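Thiosulfate sulfurtransferase TUM1 (Saccharomyces cerevisiae, PDB 3UTN) accepts persulfide sulfur from NFS1 and passes it to UBA4 for 2-thiolation of the wobble uridine of tRNAs. Local coordinates at residues R210-G213 with R214-T218; E221-S224 with D225-S228; G308-T311 with E312-K316. One frame throughout, in Å; residues are numbered along the deposited sequence.

Interaction 1 (R210-G213 with R214-T218); sequences RSLG and RFEGT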
ATOM      1  N   ARG A 210      10.323   4.882  -2.949  1.00 22.27           N
ATOM      2  CA  ARG A 210      11.220   4.291  -3.928  1.00 23.25           C
ATOM      3  C   ARG A 210      12.589   4.133  -3.317  1.00 23.75           C
ATOM      4  O   ARG A 210      12.883   4.719  -2.279  1.00 23.74           O
ATOM      5  CB  ARG A 210      11.324   5.152  -5.171  1.00 23.71           C
ATOM      6  CG  ARG A 210      10.052   5.200  -5.987  1.00 23.84           C
ATOM      7  CD  ARG A 210      10.201   6.235  -7.080  1.00 24.19           C
ATOM      8  NE  ARG A 210      10.414   7.560  -6.516  1.00 24.26           N
ATOM      9  CZ  ARG A 210      11.212   8.473  -7.050  1.00 24.68           C
ATOM     10  NH1 ARG A 210      11.887   8.207  -8.162  1.00 24.27           N
ATOM     11  NH2 ARG A 210      11.337   9.652  -6.462  1.00 24.04           N
ATOM     12  N   SER A 211      13.421   3.330  -3.961  1.00 24.42           N
ATOM     13  CA  SER A 211      14.794   3.182  -3.533  1.00 25.15           C
ATOM     14  C   SER A 211      15.427   4.560  -3.469  1.00 25.77           C
ATOM     15  O   SER A 211      15.028   5.481  -4.193  1.00 25.27           O
ATOM     16  CB  SER A 211      15.558   2.310  -4.519  1.00 25.35           C
ATOM     17  OG  SER A 211      15.643   2.971  -5.763  1.00 25.68           O
ATOM     18  N   LEU A 212      16.404   4.693  -2.582  1.00 27.43           N
ATOM     19  CA  LEU A 212      17.180   5.906  -2.464  1.00 28.53           C
ATOM     20  C   LEU A 212      17.775   6.265  -3.824  1.00 28.57           C
ATOM     21  O   LEU A 212      17.773   7.428  -4.212  1.00 28.80           O
ATOM     22  CB  LEU A 212      18.278   5.721  -1.414  1.00 29.49           C
ATOM     23  CG  LEU A 212      19.261   6.872  -1.200  1.00 30.50           C
ATOM     24  CD1 LEU A 212      18.534   8.123  -0.743  1.00 31.14           C
ATOM     25  CD2 LEU A 212      20.343   6.486  -0.202  1.00 31.22           C
ATOM     26  N   GLY A 213      18.250   5.251  -4.548  1.00 28.46           N
ATOM     27  CA  GLY A 213      18.857   5.441  -5.859  1.00 29.04           C
ATOM     28  C   GLY A 213      17.903   6.107  -6.826  1.00 28.49           C
ATOM     29  O   GLY A 213      18.264   7.058  -7.516  1.00 29.01           O
ATOM     30  N   ARG A 214      16.674   5.608  -6.867  1.00 28.62           N
ATOM     31  CA  ARG A 214      15.639   6.206  -7.696  1.00 27.51           C
ATOM     32  C   ARG A 214      15.307   7.606  -7.218  1.00 27.67           C
ATOM     33  O   ARG A 214      15.182   8.527  -8.014  1.00 27.28           O
ATOM     34  CB  ARG A 214      14.391   5.344  -7.689  1.00 27.78           C
ATOM     35  CG  ARG A 214      14.539   4.083  -8.519  1.00 27.80           C
ATOM     36  CD  ARG A 214      13.381   3.151  -8.259  1.00 28.11           C
ATOM     37  NE  ARG A 214      12.119   3.706  -8.735  1.00 27.13           N
ATOM     38  CZ  ARG A 214      10.929   3.178  -8.480  1.00 27.15           C
ATOM     39  NH1 ARG A 214      10.825   2.082  -7.741  1.00 27.88           N
ATOM     40  NH2 ARG A 214       9.839   3.748  -8.967  1.00 27.03           N
ATOM     41  N   PHE A 215      15.175   7.761  -5.909  1.00 27.27           N
ATOM     42  CA  PHE A 215      14.928   9.060  -5.329  1.00 27.60           C
ATOM     43  C   PHE A 215      16.024  10.031  -5.737  1.00 28.24           C
ATOM     44  O   PHE A 215      15.745  11.152  -6.150  1.00 27.08           O
ATOM     45  CB  PHE A 215      14.881   8.955  -3.815  1.00 26.93           C
ATOM     46  CG  PHE A 215      14.605  10.251  -3.137  1.00 26.51           C
ATOM     47  CD1 PHE A 215      13.306  10.620  -2.839  1.00 26.06           C
ATOM     48  CD2 PHE A 215      15.645  11.106  -2.794  1.00 26.01           C
ATOM     49  CE1 PHE A 215      13.045  11.822  -2.210  1.00 26.11           C
ATOM     50  CE2 PHE A 215      15.390  12.311  -2.166  1.00 25.25           C
ATOM     51  CZ  PHE A 215      14.089  12.667  -1.876  1.00 25.40           C
ATOM     52  N   GLU A 216      17.271   9.586  -5.621  1.00 29.51           N
ATOM     53  CA  GLU A 216      18.412  10.438  -5.901  1.00 31.73           C
ATOM     54  C   GLU A 216      18.618  10.661  -7.393  1.00 31.96           C
ATOM     55  O   GLU A 216      19.365  11.546  -7.794  1.00 32.92           O
ATOM     56  CB  GLU A 216      19.672   9.864  -5.256  1.00 33.19           C
ATOM     57  CG  GLU A 216      19.689  10.044  -3.748  1.00 34.89           C
ATOM     58  CD  GLU A 216      20.934   9.487  -3.093  1.00 35.74           C
ATOM     59  OE1 GLU A 216      21.661   8.707  -3.742  1.00 37.85           O
ATOM     60  OE2 GLU A 216      21.176   9.827  -1.919  1.00 37.98           O
ATOM     61  N   GLY A 217      17.943   9.861  -8.208  1.00 32.84           N
ATOM     62  CA  GLY A 217      18.120   9.923  -9.648  1.00 34.13           C
ATOM     63  C   GLY A 217      19.360   9.181 -10.098  1.00 35.02           C
ATOM     64  O   GLY A 217      19.726   9.234 -11.267  1.00 35.13           O
ATOM     65  N   THR A 218      20.007   8.487  -9.167  1.00 36.47           N
ATOM     66  CA  THR A 218      21.221   7.738  -9.475  1.00 37.64           C
ATOM     67  C   THR A 218      20.866   6.375 -10.053  1.00 38.40           C
ATOM     68  O   THR A 218      21.696   5.717 -10.678  1.00 38.65           O
ATOM     69  CB  THR A 218      22.125   7.558  -8.238  1.00 38.66           C
ATOM     70  OG1 THR A 218      21.454   6.755  -7.261  1.00 40.06           O
ATOM     71  CG2 THR A 218      22.489   8.904  -7.624  1.00 38.73           C
TER
HETATM   72  O   HOH W   1      12.524   1.255  -5.702  1.00 38.73           O
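Ser211 is the N-cap of the short helix 212-216, and its OG accepts the backbone N-H of Arg214, with OG and N 3.0 Å apart. This helix follows strand 205-208 in a beta-alpha-beta unit of the second rhodanese domain. The serine OG sits between its own backbone N and carbonyl carbon (chi1 66°), which points it at the first turn. Ser211 O takes the N-H of Phe215 in its carbonyl plane, and Leu212 O takes that of Glu216. Gly217 has positive phi and is the first residue to leave helical angles. Water 1 accepts from both Ser211 N and Arg214 NH1, joining cap and side chain.

The two arginines cross at about a right angle, with guanidinium planes 79° apart. CG of Arg210 lies over the centre of one face of the Arg214 guanidinium, 3.3 Å above its plane. Glu221 probably offsets both charges, through salt bridges with Arg210 NH1 and Arg214 NH2. Arg210 NH2 also meets Asp208 and Gly229 O. The Arg210 side chain is about 4 Å from that of the catalytic Cys282, and these partners probably help to position a group beside the active site.

Leu212 CD1 packs 3.4 Å from Glu216 OE2, an oxygen that also pairs with Arg326. At the other end, Thr218 OG1 donates to Gly213 O at 3.2 Å, tilted 17° from the carbonyl plane.

Interaction 2 (E221-S224 with D225-S228); sequences EPRS and DIPS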
ATOM      1  N   GLU A 221      14.163   4.613 -12.955  1.00 32.33           N
ATOM      2  CA  GLU A 221      12.816   4.184 -12.668  1.00 32.26           C
ATOM      3  C   GLU A 221      12.585   2.853 -13.362  1.00 33.85           C
ATOM      4  O   GLU A 221      13.155   2.610 -14.424  1.00 33.71           O
ATOM      5  CB  GLU A 221      11.815   5.215 -13.181  1.00 31.19           C
ATOM      6  CG  GLU A 221      11.736   6.444 -12.301  1.00 29.63           C
ATOM      7  CD  GLU A 221      11.414   6.094 -10.865  1.00 29.06           C
ATOM      8  OE1 GLU A 221      10.302   5.602 -10.618  1.00 30.43           O
ATOM      9  OE2 GLU A 221      12.271   6.304  -9.989  1.00 28.58           O
ATOM     10  N   PRO A 222      11.753   1.980 -12.766  1.00 35.53           N
ATOM     11  CA  PRO A 222      11.408   0.743 -13.456  1.00 35.77           C
ATOM     12  C   PRO A 222      10.665   1.051 -14.752  1.00 36.67           C
ATOM     13  O   PRO A 222      10.484   0.167 -15.573  1.00 37.13           O
ATOM     14  CB  PRO A 222      10.483   0.028 -12.465  1.00 36.04           C
ATOM     15  CG  PRO A 222       9.978   1.091 -11.557  1.00 35.31           C
ATOM     16  CD  PRO A 222      11.097   2.078 -11.452  1.00 35.28           C
ATOM     17  N   ARG A 223      10.260   2.307 -14.922  1.00 36.96           N
ATOM     18  CA  ARG A 223       9.586   2.757 -16.134  1.00 38.08           C
ATOM     19  C   ARG A 223      10.565   3.365 -17.126  1.00 38.45           C
ATOM     20  O   ARG A 223      11.524   4.026 -16.736  1.00 39.51           O
ATOM     21  CB  ARG A 223       8.515   3.778 -15.794  1.00 38.08           C
ATOM     22  CG  ARG A 223       7.308   3.187 -15.098  1.00 38.73           C
ATOM     23  CD  ARG A 223       6.257   4.254 -14.894  1.00 38.63           C
ATOM     24  NE  ARG A 223       5.793   4.835 -16.156  1.00 38.98           N
ATOM     25  CZ  ARG A 223       4.615   4.580 -16.715  1.00 39.04           C
ATOM     26  NH1 ARG A 223       3.762   3.743 -16.139  1.00 39.53           N
ATOM     27  NH2 ARG A 223       4.285   5.167 -17.854  1.00 39.32           N
ATOM     28  N   SER A 224      10.300   3.140 -18.410  1.00 39.06           N
ATOM     29  CA  SER A 224      11.187   3.578 -19.486  1.00 39.74           C
ATOM     30  C   SER A 224      10.982   5.041 -19.859  1.00 39.34           C
ATOM     31  O   SER A 224      11.895   5.688 -20.368  1.00 40.59           O
ATOM     32  CB  SER A 224      10.989   2.695 -20.721  1.00 39.00           C
ATOM     33  OG  SER A 224       9.609   2.567 -21.031  1.00 39.16           O
ATOM     34  N   ASP A 225       9.778   5.548 -19.612  1.00 38.30           N
ATOM     35  CA  ASP A 225       9.404   6.904 -19.995  1.00 37.00           C
ATOM     36  C   ASP A 225       9.724   7.909 -18.896  1.00 36.64           C
ATOM     37  O   ASP A 225       9.626   9.120 -19.101  1.00 36.88           O
ATOM     38  CB  ASP A 225       7.911   6.960 -20.338  1.00 37.44           C
ATOM     39  CG  ASP A 225       7.024   6.484 -19.192  1.00 38.28           C
ATOM     40  OD1 ASP A 225       7.474   5.645 -18.380  1.00 38.65           O
ATOM     41  OD2 ASP A 225       5.868   6.945 -19.110  1.00 38.84           O
ATOM     42  N   ILE A 226      10.117   7.392 -17.736  1.00 35.65           N
ATOM     43  CA  ILE A 226      10.248   8.187 -16.523  1.00 35.03           C
ATOM     44  C   ILE A 226      11.690   8.206 -16.055  1.00 32.55           C
ATOM     45  O   ILE A 226      12.263   7.157 -15.776  1.00 33.55           O
ATOM     46  CB  ILE A 226       9.359   7.628 -15.384  1.00 35.63           C
ATOM     47  CG1 ILE A 226       7.898   7.524 -15.821  1.00 37.54           C
ATOM     48  CG2 ILE A 226       9.442   8.496 -14.141  1.00 36.04           C
ATOM     49  CD1 ILE A 226       7.325   8.808 -16.380  1.00 37.23           C
ATOM     50  N   PRO A 227      12.288   9.402 -15.979  1.00 30.54           N
ATOM     51  CA  PRO A 227      13.560   9.487 -15.289  1.00 29.03           C
ATOM     52  C   PRO A 227      13.322   9.332 -13.800  1.00 28.32           C
ATOM     53  O   PRO A 227      12.215   9.576 -13.318  1.00 26.28           O
ATOM     54  CB  PRO A 227      14.033  10.910 -15.588  1.00 29.19           C
ATOM     55  CG  PRO A 227      12.798  11.666 -15.925  1.00 29.44           C
ATOM     56  CD  PRO A 227      11.892  10.682 -16.587  1.00 29.57           C
ATOM     57  N   SER A 228      14.355   8.928 -13.080  1.00 27.39           N
ATOM     58  CA  SER A 228      14.268   8.877 -11.640  1.00 27.51           C
ATOM     59  C   SER A 228      14.541  10.262 -11.068  1.00 26.91           C
ATOM     60  O   SER A 228      14.472  11.267 -11.776  1.00 26.43           O
ATOM     61  CB  SER A 228      15.234   7.841 -11.082  1.00 27.98           C
ATOM     62  OG  SER A 228      16.557   8.112 -11.499  1.00 29.83           O
TER
HETATM   63  O   HOH W   2      14.571   6.161 -15.088  1.00 28.05           O
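Arg223 and Asp225 form a salt bridge across a turn in the irregular loop between helix 212-216 and strand 234-236. The guanidinium grips the carboxylate side-on, one nitrogen to each oxygen. NH2 of Arg223 reaches OD2 of Asp225 at 2.7 Å, almost straight (174°) and in the guanidinium plane. NE of Arg223 donates to the syn lone pair of Asp225 OD1 at 2.9 Å. That second bond is more bent, and OD1 lies out of the guanidinium plane; the two flat groups are turned 44° apart. Asp225 CG stands between its own backbone N and carbonyl carbon (chi1 57°), which turns the carboxylate back toward the arginine. A leucine in place of Arg223 would probably leave the Asp225 carboxylate without its mate and free to turn.

Packing contacts lie beside this pair. CG1 of Ile226 comes to the guanidinium edge, 3.4 Å from Arg223 NE. CG2 of the same isoleucine meets CG of Glu221 at 3.6 Å. Ile226 also packs on Trp310 and Leu315 of helix 309-317.

A water adds a polar link. Water 2 accepts from Glu221 N at 2.7 Å and donates to Ile226 O. Ile226 N is buried without a polar partner. Ser228 OG bonds to Glu219 O, just before this turn.

The carboxylate of Asp225 and the aliphatic part of Ile226 thus both meet Arg223. A two-bond ion pair between residues two apart probably holds the loop's shape, while Glu221 spends its charge on the arginines of the 210-218 segment.

Interaction 3 (G308-T311 with E312-K316); sequences GSWT and EWVLK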
ATOM      1  N   GLY A 308      -0.574   9.384  -7.520  1.00 23.36           N
ATOM      2  CA  GLY A 308       0.069   9.581  -8.815  1.00 23.08           C
ATOM      3  C   GLY A 308       1.530   9.228  -8.703  1.00 23.01           C
ATOM      4  O   GLY A 308       2.114   8.612  -9.599  1.00 22.96           O
ATOM      5  N   SER A 309       2.107   9.610  -7.568  1.00 23.22           N
ATOM      6  CA  SER A 309       3.481   9.287  -7.239  1.00 23.18           C
ATOM      7  C   SER A 309       4.438   9.773  -8.314  1.00 23.57           C
ATOM      8  O   SER A 309       4.086  10.611  -9.156  1.00 22.76           O
ATOM      9  CB  SER A 309       3.635   7.790  -6.965  1.00 23.60           C
ATOM     10  OG  SER A 309       3.219   7.497  -5.647  1.00 24.22           O
ATOM     11  N   TRP A 310       5.643   9.229  -8.283  1.00 23.72           N
ATOM     12  CA  TRP A 310       6.718   9.714  -9.109  1.00 24.43           C
ATOM     13  C   TRP A 310       6.379   9.690 -10.565  1.00 24.70           C
ATOM     14  O   TRP A 310       6.663  10.639 -11.289  1.00 24.76           O
ATOM     15  CB  TRP A 310       7.973   8.911  -8.853  1.00 25.26           C
ATOM     16  CG  TRP A 310       9.118   9.441  -9.648  1.00 25.91           C
ATOM     17  CD1 TRP A 310       9.860   8.781 -10.609  1.00 26.51           C
ATOM     18  CD2 TRP A 310       9.662  10.793  -9.603  1.00 26.09           C
ATOM     19  NE1 TRP A 310      10.820   9.602 -11.129  1.00 26.35           N
ATOM     20  CE2 TRP A 310      10.756  10.823 -10.568  1.00 26.17           C
ATOM     21  CE3 TRP A 310       9.372  11.936  -8.873  1.00 25.66           C
ATOM     22  CZ2 TRP A 310      11.508  11.964 -10.786  1.00 26.63           C
ATOM     23  CZ3 TRP A 310      10.131  13.077  -9.107  1.00 25.43           C
ATOM     24  CH2 TRP A 310      11.176  13.089 -10.036  1.00 26.54           C
ATOM     25  N   THR A 311       5.749   8.605 -10.996  1.00 24.99           N
ATOM     26  CA  THR A 311       5.388   8.436 -12.394  1.00 26.22           C
ATOM     27  C   THR A 311       4.513   9.574 -12.879  1.00 25.87           C
ATOM     28  O   THR A 311       4.843  10.251 -13.852  1.00 25.76           O
ATOM     29  CB  THR A 311       4.674   7.104 -12.626  1.00 26.16           C
ATOM     30  OG1 THR A 311       5.557   6.044 -12.245  1.00 26.93           O
ATOM     31  CG2 THR A 311       4.300   6.962 -14.089  1.00 26.95           C
ATOM     32  N   GLU A 312       3.398   9.785 -12.192  1.00 25.71           N
ATOM     33  CA  GLU A 312       2.524  10.871 -12.553  1.00 26.21           C
ATOM     34  C   GLU A 312       3.258  12.182 -12.392  1.00 26.50           C
ATOM     35  O   GLU A 312       3.133  13.071 -13.228  1.00 26.10           O
ATOM     36  CB  GLU A 312       1.280  10.881 -11.692  1.00 26.71           C
ATOM     37  CG  GLU A 312       0.308  11.957 -12.107  1.00 27.25           C
ATOM     38  CD  GLU A 312      -0.635  12.342 -11.003  1.00 27.73           C
ATOM     39  OE1 GLU A 312      -0.184  12.491  -9.846  1.00 28.03           O
ATOM     40  OE2 GLU A 312      -1.828  12.510 -11.302  1.00 28.58           O
ATOM     41  N   TRP A 313       4.026  12.293 -11.313  1.00 25.91           N
ATOM     42  CA  TRP A 313       4.775  13.500 -11.054  1.00 26.40           C
ATOM     43  C   TRP A 313       5.590  13.894 -12.247  1.00 26.92           C
ATOM     44  O   TRP A 313       5.475  15.010 -12.740  1.00 26.68           O
ATOM     45  CB  TRP A 313       5.703  13.340  -9.867  1.00 25.82           C
ATOM     46  CG  TRP A 313       6.430  14.623  -9.653  1.00 25.83           C
ATOM     47  CD1 TRP A 313       7.725  14.939 -10.021  1.00 25.88           C
ATOM     48  CD2 TRP A 313       5.883  15.845  -9.074  1.00 25.70           C
ATOM     49  NE1 TRP A 313       8.021  16.230  -9.684  1.00 26.04           N
ATOM     50  CE2 TRP A 313       6.957  16.830  -9.114  1.00 26.05           C
ATOM     51  CE3 TRP A 313       4.658  16.199  -8.522  1.00 25.87           C
ATOM     52  CZ2 TRP A 313       6.792  18.110  -8.621  1.00 25.52           C
ATOM     53  CZ3 TRP A 313       4.502  17.494  -8.034  1.00 26.19           C
ATOM     54  CH2 TRP A 313       5.545  18.424  -8.090  1.00 25.55           C
ATOM     55  N   VAL A 314       6.428  12.972 -12.704  1.00 27.60           N
ATOM     56  CA  VAL A 314       7.297  13.205 -13.846  1.00 29.43           C
ATOM     57  C   VAL A 314       6.489  13.513 -15.091  1.00 30.43           C
ATOM     58  O   VAL A 314       6.731  14.519 -15.762  1.00 31.65           O
ATOM     59  CB  VAL A 314       8.202  11.999 -14.107  1.00 29.32           C
ATOM     60  CG1 VAL A 314       8.850  12.091 -15.482  1.00 30.08           C
ATOM     61  CG2 VAL A 314       9.258  11.941 -13.032  1.00 30.12           C
ATOM     62  N   LEU A 315       5.520  12.652 -15.378  1.00 30.57           N
ATOM     63  CA  LEU A 315       4.719  12.777 -16.589  1.00 31.07           C
ATOM     64  C   LEU A 315       3.956  14.088 -16.652  1.00 31.03           C
ATOM     65  O   LEU A 315       3.825  14.678 -17.718  1.00 31.46           O
ATOM     66  CB  LEU A 315       3.765  11.595 -16.730  1.00 31.08           C
ATOM     67  CG  LEU A 315       4.441  10.294 -17.163  1.00 31.90           C
ATOM     68  CD1 LEU A 315       3.461   9.132 -17.148  1.00 32.25           C
ATOM     69  CD2 LEU A 315       5.081  10.451 -18.537  1.00 33.04           C
ATOM     70  N   LYS A 316       3.472  14.551 -15.506  1.00 30.19           N
ATOM     71  CA  LYS A 316       2.707  15.786 -15.465  1.00 31.01           C
ATOM     72  C   LYS A 316       3.583  17.024 -15.295  1.00 31.05           C
ATOM     73  O   LYS A 316       3.236  18.098 -15.780  1.00 30.93           O
ATOM     74  CB  LYS A 316       1.652  15.726 -14.364  1.00 30.68           C
ATOM     75  CG  LYS A 316       0.432  14.889 -14.708  1.00 31.03           C
ATOM     76  CD  LYS A 316      -0.641  15.069 -13.654  1.00 30.98           C
ATOM     77  CE  LYS A 316      -1.935  14.370 -14.016  1.00 31.74           C
ATOM     78  NZ  LYS A 316      -2.902  14.445 -12.886  1.00 33.44           N
TER
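Trp310 CG stands anti to its own N (chi1 -177°), and the same choice at Trp313 (chi1 -179°) sends both indoles off one side of the helix, where they meet. These residues make up nearly all of helix 309-317, which follows the last strand of the second rhodanese sheet, 303-306. The Trp310 six-membered ring and the Trp313 five-membered ring are near parallel, 22° apart. They are displaced so far, with centroids 5.1 Å apart, that they barely overlap. On Trp310, CG2 of Val314 lies over one face in a CH-pi position, modelled too close for its detail to be trusted. Trp313 NE1 is bonded to Trp321 O.

Backbone bonds run from Glu312 N to Gly308 O through Leu315 N to Thr311 O. Ser309 OG is satisfied by Tyr306 O and Cys282 N, so Ser309 is tied to the backbone of the catalytic Cys282. Thr311 OG1 bonds to Gly283 O.

On another side, Glu312 OE1 lies 3.1 Å from Gly308 CA, where a side chain would collide with it, and bonds to Tyr306 OH. Lys316 NZ forms a salt bridge with Glu312 OE2 at 2.7 Å, from above the carboxylate plane.

How the interactions relate
The three contacts follow one another in series within the second rhodanese domain; none nests or crosses. Interaction 1 closes the helical turn after strand 205-208. Interaction 2 closes a turn in the loop that leads on to strand 234-236. Interaction 3 comes much later, on the helix after strand 303-306. Interaction 2 touches both of the others. Glu221 joins it to both arginines of interaction 1. Toward interaction 3, Pro227 O probably accepts a hydrogen bond from Trp310 NE1. Interactions 1 and 3 also touch directly, where Arg210 lies against the Trp310 ring. Helix 212-216, the loop and helix 309-317 are thus joined close to Cys282.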